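Local coordinates for phosphotriesterase family protein (PDB 3PNZ) that probably hydrolyses phosphorylated sugar lactones, using a pair of zinc ions held in an amidohydrolase-fold barrel, at residues F18-E23 / L268-T273; H22-C27 / I63-A68; G214-N219 / A233-D238; F263-L268 / V319-R324. All blocks are in the same frame, centred on the assembly; numbering follows the deposited sequence.

Contact 1: residues F18-E23 / L268-T273; sequences FTYSHE and LVSGDT. With ZN (zinc ion), chain I.
Two carboxylates and one imidazole set the geometry where F18-E23 meets L268-T273. The side chains of H22 and D272 lie side by side and point the same way, yet their flat groups stand almost at right angles, 84° apart. Both have CG anti to the backbone N, which brings H22 NE2 to 2.1 Å from the zinc and D272 OD1 to a looser 2.5 Å from it. H185 takes the ND1 side of the H22 ring, while H24 and the carboxylated K154 are further ligands of this zinc.

E23 does the opposite job, tying one segment to the other. Bent at chi2 (-67°), it lies alongside T273, pointing the same way, and each oxygen accepts from two protein donors. OE1 receives T273 OG1 at 2.6 Å on its syn lone pair and T273 N at 2.9 Å from above the carboxylate plane. OE2 takes G271 N at 2.8 Å and S270 OG at 2.6 Å, both from above the plane, and a water. S270 OG in turn accepts H22 N at 2.9 Å, so one hydroxyl, turned well off a staggered position (chi1 -137°), links the glutamate to the metal-binding histidine's backbone.

Further back, the strands touch through a long, weak S21 N to V269 O bond. The arrangement is that of an amidohydrolase barrel closing first strand on last, with the metal ligands at the strand ends.

Contact 2: residues H22-C27 / I63-A68; sequences HEHIVC and IVDATA. With ZN (zinc ion), chain I.
H22 and H24 each give NE2 to the same zinc, and H24 NE2 sits 2.1 Å from it. The methyl of A66 is placed over the face of the H22 ring, its CB 3.5 Å from the ring centroid and 15° off the normal, a CH-pi contact that helps fix how the imidazole is turned. The H24 ring is set from its edge instead: ND1 donates in the ring plane to T67 OG1 at 3.0 Å, leaving NE2 for the metal.

Behind this first shell stands D65. Its OD1 takes T67 OG1 at 2.6 Å on the syn lone pair and T67 N at 2.9 Å from above the carboxylate plane, the latter closing an Asx turn. A water donates to D65 OD2 and T67 OG1 and accepts from I25 N, bridging the two segments. Outermost are the backbones, where E23 and D65 form a parallel bridge: E23 N reaches V64 O at 2.9 Å, and A66 N reaches E23 O at 2.8 Å. I25 CD1 and I63 CG2 meet tip to tip on the apolar side. The whole is the HxH metal motif at the end of strand 19-23, characteristic of the amidohydrolase superfamily.

Contact 3: residues G214-N219 / A233-D238; sequences GHMDRN and AFMSFD
The touching parts, 214-217 and 235-238, run 76° apart, and after G214 the chain takes a positive phi at H215 (66°) before a short 3-10 turn, M216-R218, whose first amide, M216 N, bonds S236 O at 3.1 Å. These are the ends of neighbouring parallel strands in the (beta/alpha)8 barrel, and H215, through NE2, is a ligand of the second zinc together with H187 and the carboxylated K154. D238 holds this histidine twice. Its OD1 accepts ND1 at 2.6 Å, from above the carboxylate plane but in the plane of the ring, and its OD2 accepts H215 N at 3.0 Å on the syn lone pair. S236 OG donates to the same OD2 at 2.8 Å, steadying the carboxylate as a second-shell group. Beneath, M216 SD rests on M235 CE at 3.9 Å. D217, its CG in the crowded position between N and carbonyl carbon, receives the amide of D238: OD1 accepts D238 N at 3.0 Å while lying 3.3 Å from D238 OD1, acceptor against acceptor.

Contact 4: residues F263-L268 / V319-R324; sequences FEDQIL and VDNPAR
At its tight end, this contact rests on the amide of N321, which projects from helix 310-325 into the bend leading to strand 267-269. ND2 spends both of its N-H groups on backbone oxygens, reaching E264 O at 2.8 Å and I267 O at 2.9 Å. Both carbonyls are met on a lone pair, both lie near the amide plane, and the bond to I267 O is almost straight (175°). Two in-plane bonds from one nitrogen thus fix the rotation of the amide. Alongside it, L268 CD2 packs on N321 CB at 3.8 Å and on the ring of P322, with CD also 3.8 Å away. The helix is kinked at this proline, whose ring also touches T19 and S21 of the first strand. N321 OD1 bonds a water 2.8 Å away that also bonds D265 OD1, whose salt-bridge partner is K316.

The other side is looser and faces solvent. R324, exposed and bent at chi3 (71°), brings NH2 to D265 O at 2.9 Å, but the nitrogen stands above the carbonyl plane, off the lone pairs. NH1 is taken up by a glycerol, probably from the crystallisation liquor. Here the last strand of a TIM barrel is backed by helix 310-325, the last helix of the chain, in the usual alpha-on-beta layering of the (beta/alpha)8 fold.

From the N terminus, contacts 1 and 2 open from the same stretch, strand 19-23, and share H22 and E23. Contact 2 closes first, pairing strand 19-23 with its neighbour 62-65. Contact 3 follows much later as a short local loop between the ends of strands 211-213 and 234-237, and lies wholly within the long span that contact 1 closes. Contact 4 opens at 263-268, before contact 1 has closed, and ends on helix 310-325, so contacts 1 and 4 cross, sharing L268. Contact 1 thereby brings first and last strands together, contact 2 adds H24 to its zinc ligands H22 and D272, contact 3 brings in the second zinc through H215, and contact 4 fastens the final helix outside the barrel.

Contact 1: residues F18-E23 / L268-T273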
loop_
_atom_site.group_PDB
_atom_site.type_symbol
_atom_site.label_atom_id
_atom_site.label_comp_id
_atom_site.label_asym_id
_atom_site.label_seq_id
_atom_site.Cartn_x
_atom_site.Cartn_y
_atom_site.Cartn_z
ATOM N N PHE A 18 -11.864 10.637 -2.861
ATOM C CA PHE A 18 -11.232 9.888 -3.941
ATOM C C PHE A 18 -9.811 9.489 -3.553
ATOM O O PHE A 18 -8.980 10.344 -3.252
ATOM C CB PHE A 18 -11.226 10.718 -5.234
ATOM C CG PHE A 18 -10.842 9.930 -6.446
ATOM C CD1 PHE A 18 -11.812 9.358 -7.249
ATOM C CD2 PHE A 18 -9.512 9.752 -6.775
ATOM C CE1 PHE A 18 -11.461 8.612 -8.366
ATOM C CE2 PHE A 18 -9.154 9.015 -7.890
ATOM C CZ PHE A 18 -10.130 8.444 -8.683
ATOM N N THR A 19 -9.534 8.186 -3.556
ATOM C CA THR A 19 -8.316 7.666 -2.940
ATOM C C THR A 19 -7.547 6.713 -3.851
ATOM O O THR A 19 -8.145 5.827 -4.468
ATOM C CB THR A 19 -8.645 6.866 -1.644
ATOM O OG1 THR A 19 -9.280 7.725 -0.684
ATOM C CG2 THR A 19 -7.375 6.279 -1.021
ATOM N N TYR A 20 -6.232 6.899 -3.922
ATOM C CA TYR A 20 -5.327 5.885 -4.478
ATOM C C TYR A 20 -4.852 5.019 -3.326
ATOM O O TYR A 20 -4.258 5.526 -2.379
ATOM C CB TYR A 20 -4.096 6.534 -5.126
ATOM C CG TYR A 20 -4.290 7.183 -6.485
ATOM C CD1 TYR A 20 -5.471 7.047 -7.203
ATOM C CD2 TYR A 20 -3.265 7.927 -7.052
ATOM C CE1 TYR A 20 -5.631 7.653 -8.452
ATOM C CE2 TYR A 20 -3.410 8.530 -8.296
ATOM C CZ TYR A 20 -4.587 8.391 -8.993
ATOM O OH TYR A 20 -4.715 9.003 -10.231
ATOM N N SER A 21 -5.072 3.714 -3.421
ATOM C CA SER A 21 -4.890 2.813 -2.280
ATOM C C SER A 21 -3.493 2.219 -2.044
ATOM O O SER A 21 -3.289 1.546 -1.041
ATOM C CB SER A 21 -5.917 1.679 -2.343
ATOM O OG SER A 21 -7.229 2.171 -2.134
ATOM N N HIS A 22 -2.544 2.452 -2.947
ATOM C CA HIS A 22 -1.183 1.942 -2.768
ATOM C C HIS A 22 -0.203 2.722 -3.636
ATOM O O HIS A 22 -0.112 2.483 -4.840
ATOM C CB HIS A 22 -1.089 0.447 -3.114
ATOM C CG HIS A 22 0.271 -0.142 -2.887
ATOM N ND1 HIS A 22 0.506 -1.128 -1.953
ATOM C CD2 HIS A 22 1.471 0.128 -3.455
ATOM C CE1 HIS A 22 1.788 -1.449 -1.964
ATOM N NE2 HIS A 22 2.395 -0.700 -2.865
ATOM N N GLU A 23 0.516 3.663 -3.031
ATOM C CA GLU A 23 1.482 4.464 -3.775
ATOM C C GLU A 23 2.780 4.652 -3.012
ATOM O O GLU A 23 2.893 4.270 -1.850
ATOM C CB GLU A 23 0.908 5.847 -4.111
ATOM C CG GLU A 23 -0.370 5.823 -4.944
ATOM C CD GLU A 23 -0.147 5.290 -6.355
ATOM O OE1 GLU A 23 1.013 5.301 -6.826
ATOM O OE2 GLU A 23 -1.140 4.881 -6.997
ATOM N N LEU A 268 -9.874 -2.544 -4.704
ATOM C CA LEU A 268 -9.152 -1.281 -4.562
ATOM C C LEU A 268 -8.250 -1.117 -5.771
ATOM O O LEU A 268 -7.857 -2.108 -6.385
ATOM C CB LEU A 268 -8.291 -1.287 -3.302
ATOM C CG LEU A 268 -8.999 -1.506 -1.966
ATOM C CD1 LEU A 268 -7.971 -1.662 -0.849
ATOM C CD2 LEU A 268 -9.959 -0.349 -1.703
ATOM N N VAL A 269 -7.915 0.129 -6.104
ATOM C CA VAL A 269 -7.143 0.425 -7.313
ATOM C C VAL A 269 -6.061 1.467 -7.045
ATOM O O VAL A 269 -6.276 2.443 -6.323
ATOM C CB VAL A 269 -8.059 0.932 -8.466
ATOM C CG1 VAL A 269 -7.227 1.303 -9.697
ATOM C CG2 VAL A 269 -9.111 -0.122 -8.821
ATOM N N SER A 270 -4.881 1.246 -7.613
ATOM C CA SER A 270 -3.799 2.216 -7.509
ATOM C C SER A 270 -2.744 1.920 -8.576
ATOM O O SER A 270 -2.934 1.028 -9.404
ATOM C CB SER A 270 -3.185 2.185 -6.108
ATOM O OG SER A 270 -2.942 3.504 -5.637
ATOM N N GLY A 271 -1.643 2.665 -8.553
ATOM C CA GLY A 271 -0.614 2.543 -9.573
ATOM C C GLY A 271 0.738 2.107 -9.053
ATOM O O GLY A 271 1.664 1.866 -9.838
ATOM N N ASP A 272 0.866 2.012 -7.731
ATOM C CA ASP A 272 2.120 1.604 -7.113
ATOM C C ASP A 272 3.285 2.298 -7.801
ATOM O O ASP A 272 4.205 1.652 -8.313
ATOM C CB ASP A 272 2.280 0.085 -7.166
ATOM C CG ASP A 272 3.443 -0.397 -6.341
ATOM O OD1 ASP A 272 3.924 0.373 -5.483
ATOM O OD2 ASP A 272 3.888 -1.547 -6.552
ATOM N N THR A 273 3.230 3.626 -7.799
ATOM C CA THR A 273 4.130 4.470 -8.582
ATOM C C THR A 273 5.472 4.618 -7.875
ATOM O O THR A 273 5.668 5.516 -7.058
ATOM C CB THR A 273 3.477 5.842 -8.830
ATOM O OG1 THR A 273 2.099 5.649 -9.175
ATOM C CG2 THR A 273 4.162 6.584 -9.957
HETATM ZN ZN ZN I . 4.478 -0.496 -3.237
HETATM O O HOH W 1 -8.658 2.504 -4.484
HETATM O O HOH W 2 -1.017 6.050 -9.607
#

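Contact 2: residues H22-C27 / I63-A68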
loop_
_atom_site.group_PDB
_atom_site.type_symbol
_atom_site.label_atom_id
_atom_site.label_comp_id
_atom_site.label_asym_id
_atom_site.label_seq_id
_atom_site.Cartn_x
_atom_site.Cartn_y
_atom_site.Cartn_z
ATOM N N HIS A 22 -2.544 2.452 -2.947
ATOM C CA HIS A 22 -1.183 1.942 -2.768
ATOM C C HIS A 22 -0.203 2.722 -3.636
ATOM O O HIS A 22 -0.112 2.483 -4.840
ATOM C CB HIS A 22 -1.089 0.447 -3.114
ATOM C CG HIS A 22 0.271 -0.142 -2.887
ATOM N ND1 HIS A 22 0.506 -1.128 -1.953
ATOM C CD2 HIS A 22 1.471 0.128 -3.455
ATOM C CE1 HIS A 22 1.788 -1.449 -1.964
ATOM N NE2 HIS A 22 2.395 -0.700 -2.865
ATOM N N GLU A 23 0.516 3.663 -3.031
ATOM C CA GLU A 23 1.482 4.464 -3.775
ATOM C C GLU A 23 2.780 4.652 -3.012
ATOM O O GLU A 23 2.893 4.270 -1.850
ATOM C CB GLU A 23 0.908 5.847 -4.111
ATOM C CG GLU A 23 -0.370 5.823 -4.944
ATOM C CD GLU A 23 -0.147 5.290 -6.355
ATOM O OE1 GLU A 23 1.013 5.301 -6.826
ATOM O OE2 GLU A 23 -1.140 4.881 -6.997
ATOM N N HIS A 24 3.760 5.246 -3.688
ATOM C CA HIS A 24 4.978 5.745 -3.039
ATOM C C HIS A 24 5.186 7.174 -3.495
ATOM O O HIS A 24 4.808 7.526 -4.602
ATOM C CB HIS A 24 6.181 4.867 -3.381
ATOM C CG HIS A 24 5.979 3.441 -2.989
ATOM N ND1 HIS A 24 6.239 2.978 -1.720
ATOM C CD2 HIS A 24 5.465 2.394 -3.676
ATOM C CE1 HIS A 24 5.928 1.697 -1.647
ATOM N NE2 HIS A 24 5.450 1.321 -2.820
ATOM N N ILE A 25 5.749 8.011 -2.627
ATOM C CA ILE A 25 5.797 9.443 -2.910
ATOM C C ILE A 25 7.218 9.993 -2.838
ATOM O O ILE A 25 7.741 10.535 -3.818
ATOM C CB ILE A 25 4.882 10.224 -1.947
ATOM C CG1 ILE A 25 3.461 9.672 -2.019
ATOM C CG2 ILE A 25 4.887 11.710 -2.303
ATOM C CD1 ILE A 25 2.529 10.230 -0.937
ATOM N N VAL A 26 7.845 9.847 -1.681
ATOM C CA VAL A 26 9.258 10.175 -1.526
ATOM C C VAL A 26 9.912 9.052 -0.744
ATOM O O VAL A 26 9.547 8.789 0.406
ATOM C CB VAL A 26 9.466 11.509 -0.759
ATOM C CG1 VAL A 26 10.951 11.873 -0.716
ATOM C CG2 VAL A 26 8.664 12.625 -1.405
ATOM N N CYS A 27 10.871 8.372 -1.363
ATOM C CA CYS A 27 11.504 7.243 -0.702
ATOM C C CYS A 27 12.852 6.921 -1.321
ATOM O O CYS A 27 13.049 7.084 -2.527
ATOM C CB CYS A 27 10.591 6.011 -0.728
ATOM S SG CYS A 27 9.975 5.567 -2.372
ATOM N N ILE A 63 -4.012 9.862 -0.706
ATOM C CA ILE A 63 -3.087 8.834 -1.166
ATOM C C ILE A 63 -2.642 7.974 -0.000
ATOM O O ILE A 63 -2.188 8.483 1.030
ATOM C CB ILE A 63 -1.843 9.443 -1.848
ATOM C CG1 ILE A 63 -2.244 10.186 -3.123
ATOM C CG2 ILE A 63 -0.801 8.353 -2.141
ATOM C CD1 ILE A 63 -1.104 10.981 -3.734
ATOM N N VAL A 64 -2.793 6.662 -0.154
ATOM C CA VAL A 64 -2.249 5.723 0.811
ATOM C C VAL A 64 -0.807 5.435 0.413
ATOM O O VAL A 64 -0.545 4.849 -0.639
ATOM C CB VAL A 64 -3.062 4.411 0.867
ATOM C CG1 VAL A 64 -2.468 3.466 1.901
ATOM C CG2 VAL A 64 -4.519 4.713 1.211
ATOM N N ASP A 65 0.121 5.874 1.254
ATOM C CA ASP A 65 1.549 5.746 0.994
ATOM C C ASP A 65 2.055 4.467 1.631
ATOM O O ASP A 65 2.136 4.363 2.848
ATOM C CB ASP A 65 2.277 6.949 1.587
ATOM C CG ASP A 65 3.773 6.916 1.339
ATOM O OD1 ASP A 65 4.314 5.838 0.996
ATOM O OD2 ASP A 65 4.412 7.975 1.491
ATOM N N ALA A 66 2.404 3.487 0.802
ATOM C CA ALA A 66 2.707 2.155 1.296
ATOM C C ALA A 66 4.179 1.965 1.670
ATOM O O ALA A 66 4.616 0.846 1.932
ATOM C CB ALA A 66 2.276 1.105 0.262
ATOM N N THR A 67 4.930 3.061 1.720
ATOM C CA THR A 67 6.357 2.993 2.032
ATOM C C THR A 67 6.573 2.537 3.470
ATOM O O THR A 67 6.170 3.227 4.419
ATOM C CB THR A 67 7.044 4.361 1.821
ATOM O OG1 THR A 67 6.719 4.870 0.519
ATOM C CG2 THR A 67 8.557 4.239 1.975
ATOM N N ALA A 68 7.216 1.382 3.623
ATOM C CA ALA A 68 7.459 0.777 4.933
ATOM C C ALA A 68 8.887 1.052 5.406
ATOM O O ALA A 68 9.659 1.685 4.694
ATOM C CB ALA A 68 7.189 -0.726 4.881
HETATM ZN ZN ZN I . 4.478 -0.496 -3.237
HETATM O O HOH W 3 6.715 7.706 0.080
#

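Contact 3: residues G214-N219 / A233-D238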
loop_
_atom_site.group_PDB
_atom_site.type_symbol
_atom_site.label_atom_id
_atom_site.label_comp_id
_atom_site.label_asym_id
_atom_site.label_seq_id
_atom_site.Cartn_x
_atom_site.Cartn_y
_atom_site.Cartn_z
ATOM N N GLY A 214 -2.096 -6.575 -1.462
ATOM C CA GLY A 214 -1.482 -5.847 -2.560
ATOM C C GLY A 214 -1.090 -6.741 -3.728
ATOM O O GLY A 214 -0.861 -7.943 -3.559
ATOM N N HIS A 215 -1.052 -6.135 -4.917
ATOM C CA HIS A 215 -0.520 -6.751 -6.138
ATOM C C HIS A 215 -1.320 -7.947 -6.665
ATOM O O HIS A 215 -0.772 -8.829 -7.313
ATOM C CB HIS A 215 0.973 -7.092 -5.964
ATOM C CG HIS A 215 1.746 -6.001 -5.296
ATOM N ND1 HIS A 215 1.591 -4.673 -5.632
ATOM C CD2 HIS A 215 2.639 -6.030 -4.279
ATOM C CE1 HIS A 215 2.369 -3.931 -4.863
ATOM N NE2 HIS A 215 3.020 -4.731 -4.037
ATOM N N MET A 216 -2.629 -7.965 -6.415
ATOM C CA MET A 216 -3.457 -9.041 -6.952
ATOM C C MET A 216 -3.507 -9.037 -8.487
ATOM O O MET A 216 -3.766 -10.065 -9.117
ATOM C CB MET A 216 -4.867 -8.978 -6.346
ATOM C CG MET A 216 -4.921 -9.418 -4.891
ATOM S SD MET A 216 -4.736 -11.200 -4.664
ATOM C CE MET A 216 -2.952 -11.359 -4.520
ATOM N N ASP A 217 -3.222 -7.885 -9.083
ATOM C CA ASP A 217 -3.170 -7.751 -10.537
ATOM C C ASP A 217 -1.974 -8.474 -11.156
ATOM O O ASP A 217 -1.877 -8.559 -12.380
ATOM C CB ASP A 217 -3.042 -6.281 -10.901
ATOM C CG ASP A 217 -1.861 -5.645 -10.216
ATOM O OD1 ASP A 217 -1.972 -5.400 -9.006
ATOM O OD2 ASP A 217 -0.797 -5.461 -10.855
ATOM N N ARG A 218 -1.057 -8.974 -10.330
ATOM C CA ARG A 218 0.121 -9.666 -10.865
ATOM C C ARG A 218 -0.153 -11.143 -11.151
ATOM O O ARG A 218 0.639 -11.806 -11.823
ATOM C CB ARG A 218 1.327 -9.534 -9.927
ATOM C CG ARG A 218 1.900 -8.116 -9.806
ATOM C CD ARG A 218 2.660 -7.675 -11.072
ATOM N NE ARG A 218 3.715 -8.623 -11.425
ATOM C CZ ARG A 218 4.924 -8.644 -10.868
ATOM N NH1 ARG A 218 5.244 -7.755 -9.936
ATOM N NH2 ARG A 218 5.819 -9.556 -11.243
ATOM N N ASN A 219 -1.268 -11.654 -10.636
ATOM C CA ASN A 219 -1.603 -13.073 -10.777
ATOM C C ASN A 219 -3.068 -13.139 -11.210
ATOM O O ASN A 219 -3.972 -13.292 -10.382
ATOM C CB ASN A 219 -1.354 -13.766 -9.436
ATOM C CG ASN A 219 -1.458 -15.271 -9.502
ATOM O OD1 ASN A 219 -1.801 -15.852 -10.535
ATOM N ND2 ASN A 219 -1.152 -15.920 -8.377
ATOM N N ALA A 233 -11.385 -10.390 2.312
ATOM C CA ALA A 233 -10.253 -9.486 2.127
ATOM C C ALA A 233 -10.454 -8.499 0.982
ATOM O O ALA A 233 -11.076 -8.807 -0.040
ATOM C CB ALA A 233 -8.964 -10.279 1.897
ATOM N N PHE A 234 -9.894 -7.315 1.162
ATOM C CA PHE A 234 -9.816 -6.354 0.083
ATOM C C PHE A 234 -8.716 -6.798 -0.871
ATOM O O PHE A 234 -7.719 -7.385 -0.449
ATOM C CB PHE A 234 -9.542 -4.949 0.616
ATOM C CG PHE A 234 -10.737 -4.325 1.300
ATOM C CD1 PHE A 234 -11.626 -3.540 0.586
ATOM C CD2 PHE A 234 -10.972 -4.547 2.650
ATOM C CE1 PHE A 234 -12.731 -2.962 1.218
ATOM C CE2 PHE A 234 -12.069 -3.982 3.289
ATOM C CZ PHE A 234 -12.945 -3.189 2.569
ATOM N N MET A 235 -8.911 -6.511 -2.150
ATOM C CA MET A 235 -7.975 -6.955 -3.185
ATOM C C MET A 235 -7.532 -5.758 -3.981
ATOM O O MET A 235 -8.346 -5.079 -4.614
ATOM C CB MET A 235 -8.631 -8.004 -4.070
ATOM C CG MET A 235 -9.002 -9.242 -3.259
ATOM S SD MET A 235 -9.903 -10.440 -4.218
ATOM C CE MET A 235 -8.578 -10.991 -5.319
ATOM N N SER A 236 -6.234 -5.484 -3.920
ATOM C CA SER A 236 -5.675 -4.286 -4.507
ATOM C C SER A 236 -5.138 -4.572 -5.909
ATOM O O SER A 236 -4.220 -5.382 -6.087
ATOM C CB SER A 236 -4.568 -3.722 -3.610
ATOM O OG SER A 236 -4.036 -2.526 -4.159
ATOM N N PHE A 237 -5.736 -3.918 -6.898
ATOM C CA PHE A 237 -5.222 -3.933 -8.264
ATOM C C PHE A 237 -4.396 -2.666 -8.421
ATOM O O PHE A 237 -4.930 -1.592 -8.712
ATOM C CB PHE A 237 -6.374 -4.006 -9.273
ATOM C CG PHE A 237 -7.054 -5.342 -9.306
ATOM C CD1 PHE A 237 -6.870 -6.214 -10.376
ATOM C CD2 PHE A 237 -7.859 -5.749 -8.249
ATOM C CE1 PHE A 237 -7.480 -7.457 -10.392
ATOM C CE2 PHE A 237 -8.477 -6.997 -8.251
ATOM C CZ PHE A 237 -8.288 -7.855 -9.326
ATOM N N ASP A 238 -3.090 -2.782 -8.198
ATOM C CA ASP A 238 -2.261 -1.586 -8.060
ATOM C C ASP A 238 -1.156 -1.504 -9.097
ATOM O O ASP A 238 -0.200 -0.744 -8.942
ATOM C CB ASP A 238 -1.703 -1.482 -6.634
ATOM C CG ASP A 238 -1.147 -2.791 -6.141
ATOM O OD1 ASP A 238 -0.363 -3.406 -6.889
ATOM O OD2 ASP A 238 -1.491 -3.215 -5.015
HETATM O O HOH W 4 0.925 -4.667 -9.085
#

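Contact 4: residues F263-L268 / V319-R324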
loop_
_atom_site.group_PDB
_atom_site.type_symbol
_atom_site.label_atom_id
_atom_site.label_comp_id
_atom_site.label_asym_id
_atom_site.label_seq_id
_atom_site.Cartn_x
_atom_site.Cartn_y
_atom_site.Cartn_z
ATOM N N PHE A 263 -18.222 -9.386 -5.841
ATOM C CA PHE A 263 -17.184 -8.887 -4.949
ATOM C C PHE A 263 -16.782 -7.437 -5.205
ATOM O O PHE A 263 -15.693 -7.016 -4.816
ATOM C CB PHE A 263 -15.946 -9.801 -5.035
ATOM C CG PHE A 263 -16.225 -11.226 -4.659
ATOM C CD1 PHE A 263 -16.482 -11.570 -3.339
ATOM C CD2 PHE A 263 -16.232 -12.229 -5.620
ATOM C CE1 PHE A 263 -16.744 -12.893 -2.980
ATOM C CE2 PHE A 263 -16.488 -13.549 -5.265
ATOM C CZ PHE A 263 -16.744 -13.881 -3.949
ATOM N N GLU A 264 -17.657 -6.654 -5.830
ATOM C CA GLU A 264 -17.281 -5.290 -6.192
ATOM C C GLU A 264 -16.875 -4.430 -4.993
ATOM O O GLU A 264 -16.104 -3.485 -5.141
ATOM C CB GLU A 264 -18.394 -4.603 -6.988
ATOM C CG GLU A 264 -19.641 -4.279 -6.175
ATOM C CD GLU A 264 -20.825 -3.976 -7.072
ATOM O OE1 GLU A 264 -21.086 -4.776 -7.997
ATOM O OE2 GLU A 264 -21.488 -2.938 -6.863
ATOM N N ASP A 265 -17.391 -4.750 -3.810
ATOM C CA ASP A 265 -17.131 -3.934 -2.628
ATOM C C ASP A 265 -15.739 -4.182 -2.042
ATOM O O ASP A 265 -15.343 -3.552 -1.057
ATOM C CB ASP A 265 -18.180 -4.220 -1.553
ATOM C CG ASP A 265 -19.569 -3.742 -1.937
ATOM O OD1 ASP A 265 -19.688 -2.866 -2.816
ATOM O OD2 ASP A 265 -20.545 -4.245 -1.335
ATOM N N GLN A 266 -14.997 -5.119 -2.631
ATOM C CA GLN A 266 -13.689 -5.483 -2.091
ATOM C C GLN A 266 -12.525 -5.020 -2.961
ATOM O O GLN A 266 -11.361 -5.226 -2.602
ATOM C CB GLN A 266 -13.605 -6.995 -1.860
ATOM C CG GLN A 266 -14.425 -7.449 -0.659
ATOM C CD GLN A 266 -14.735 -8.934 -0.683
ATOM O OE1 GLN A 266 -15.898 -9.331 -0.770
ATOM N NE2 GLN A 266 -13.696 -9.764 -0.604
ATOM N N ILE A 267 -12.839 -4.392 -4.090
ATOM C CA ILE A 267 -11.807 -3.981 -5.054
ATOM C C ILE A 267 -11.203 -2.602 -4.753
ATOM O O ILE A 267 -11.921 -1.617 -4.547
ATOM C CB ILE A 267 -12.351 -4.039 -6.491
ATOM C CG1 ILE A 267 -12.728 -5.486 -6.825
ATOM C CG2 ILE A 267 -11.316 -3.475 -7.485
ATOM C CD1 ILE A 267 -13.561 -5.637 -8.057
ATOM N N LEU A 268 -9.874 -2.544 -4.704
ATOM C CA LEU A 268 -9.152 -1.281 -4.562
ATOM C C LEU A 268 -8.250 -1.117 -5.771
ATOM O O LEU A 268 -7.857 -2.108 -6.385
ATOM C CB LEU A 268 -8.291 -1.287 -3.302
ATOM C CG LEU A 268 -8.999 -1.506 -1.966
ATOM C CD1 LEU A 268 -7.971 -1.662 -0.849
ATOM C CD2 LEU A 268 -9.959 -0.349 -1.703
ATOM N N VAL A 319 -13.742 5.457 -3.770
ATOM C CA VAL A 319 -14.352 6.173 -2.647
ATOM C C VAL A 319 -14.918 5.232 -1.587
ATOM O O VAL A 319 -14.408 5.186 -0.475
ATOM C CB VAL A 319 -15.457 7.153 -3.098
ATOM C CG1 VAL A 319 -16.028 7.886 -1.878
ATOM C CG2 VAL A 319 -14.916 8.142 -4.118
ATOM N N ASP A 320 -15.959 4.479 -1.926
ATOM C CA ASP A 320 -16.643 3.658 -0.924
ATOM C C ASP A 320 -15.742 2.574 -0.330
ATOM O O ASP A 320 -15.682 2.413 0.883
ATOM C CB ASP A 320 -17.906 3.018 -1.502
ATOM C CG ASP A 320 -18.922 4.045 -1.975
ATOM O OD1 ASP A 320 -18.829 5.213 -1.557
ATOM O OD2 ASP A 320 -19.809 3.680 -2.770
ATOM N N ASN A 321 -15.028 1.849 -1.190
ATOM C CA ASN A 321 -14.203 0.733 -0.725
ATOM C C ASN A 321 -13.018 1.169 0.150
ATOM O O ASN A 321 -12.791 0.593 1.215
ATOM C CB ASN A 321 -13.767 -0.170 -1.905
ATOM C CG ASN A 321 -14.957 -0.816 -2.619
ATOM O OD1 ASN A 321 -16.108 -0.692 -2.179
ATOM N ND2 ASN A 321 -14.685 -1.531 -3.708
ATOM N N PRO A 322 -12.252 2.183 -0.287
ATOM C CA PRO A 322 -11.192 2.679 0.604
ATOM C C PRO A 322 -11.738 3.213 1.933
ATOM O O PRO A 322 -11.088 3.066 2.962
ATOM C CB PRO A 322 -10.555 3.824 -0.197
ATOM C CG PRO A 322 -10.842 3.489 -1.631
ATOM C CD PRO A 322 -12.180 2.786 -1.632
ATOM N N ALA A 323 -12.915 3.828 1.916
ATOM C CA ALA A 323 -13.498 4.323 3.169
ATOM C C ALA A 323 -13.831 3.176 4.123
ATOM O O ALA A 323 -13.747 3.332 5.340
ATOM C CB ALA A 323 -14.730 5.167 2.888
ATOM N N ARG A 324 -14.210 2.024 3.582
ATOM C CA ARG A 324 -14.467 0.852 4.405
ATOM C C ARG A 324 -13.165 0.183 4.858
ATOM O O ARG A 324 -13.023 -0.213 6.017
ATOM C CB ARG A 324 -15.360 -0.152 3.663
ATOM C CG ARG A 324 -15.752 -1.365 4.515
ATOM C CD ARG A 324 -16.898 -2.188 3.914
ATOM N NE ARG A 324 -16.517 -2.930 2.709
ATOM C CZ ARG A 324 -16.120 -4.203 2.698
ATOM N NH1 ARG A 324 -16.038 -4.896 3.829
ATOM N NH2 ARG A 324 -15.795 -4.787 1.548
HETATM O O HOH W 5 -18.831 -0.222 -1.779
#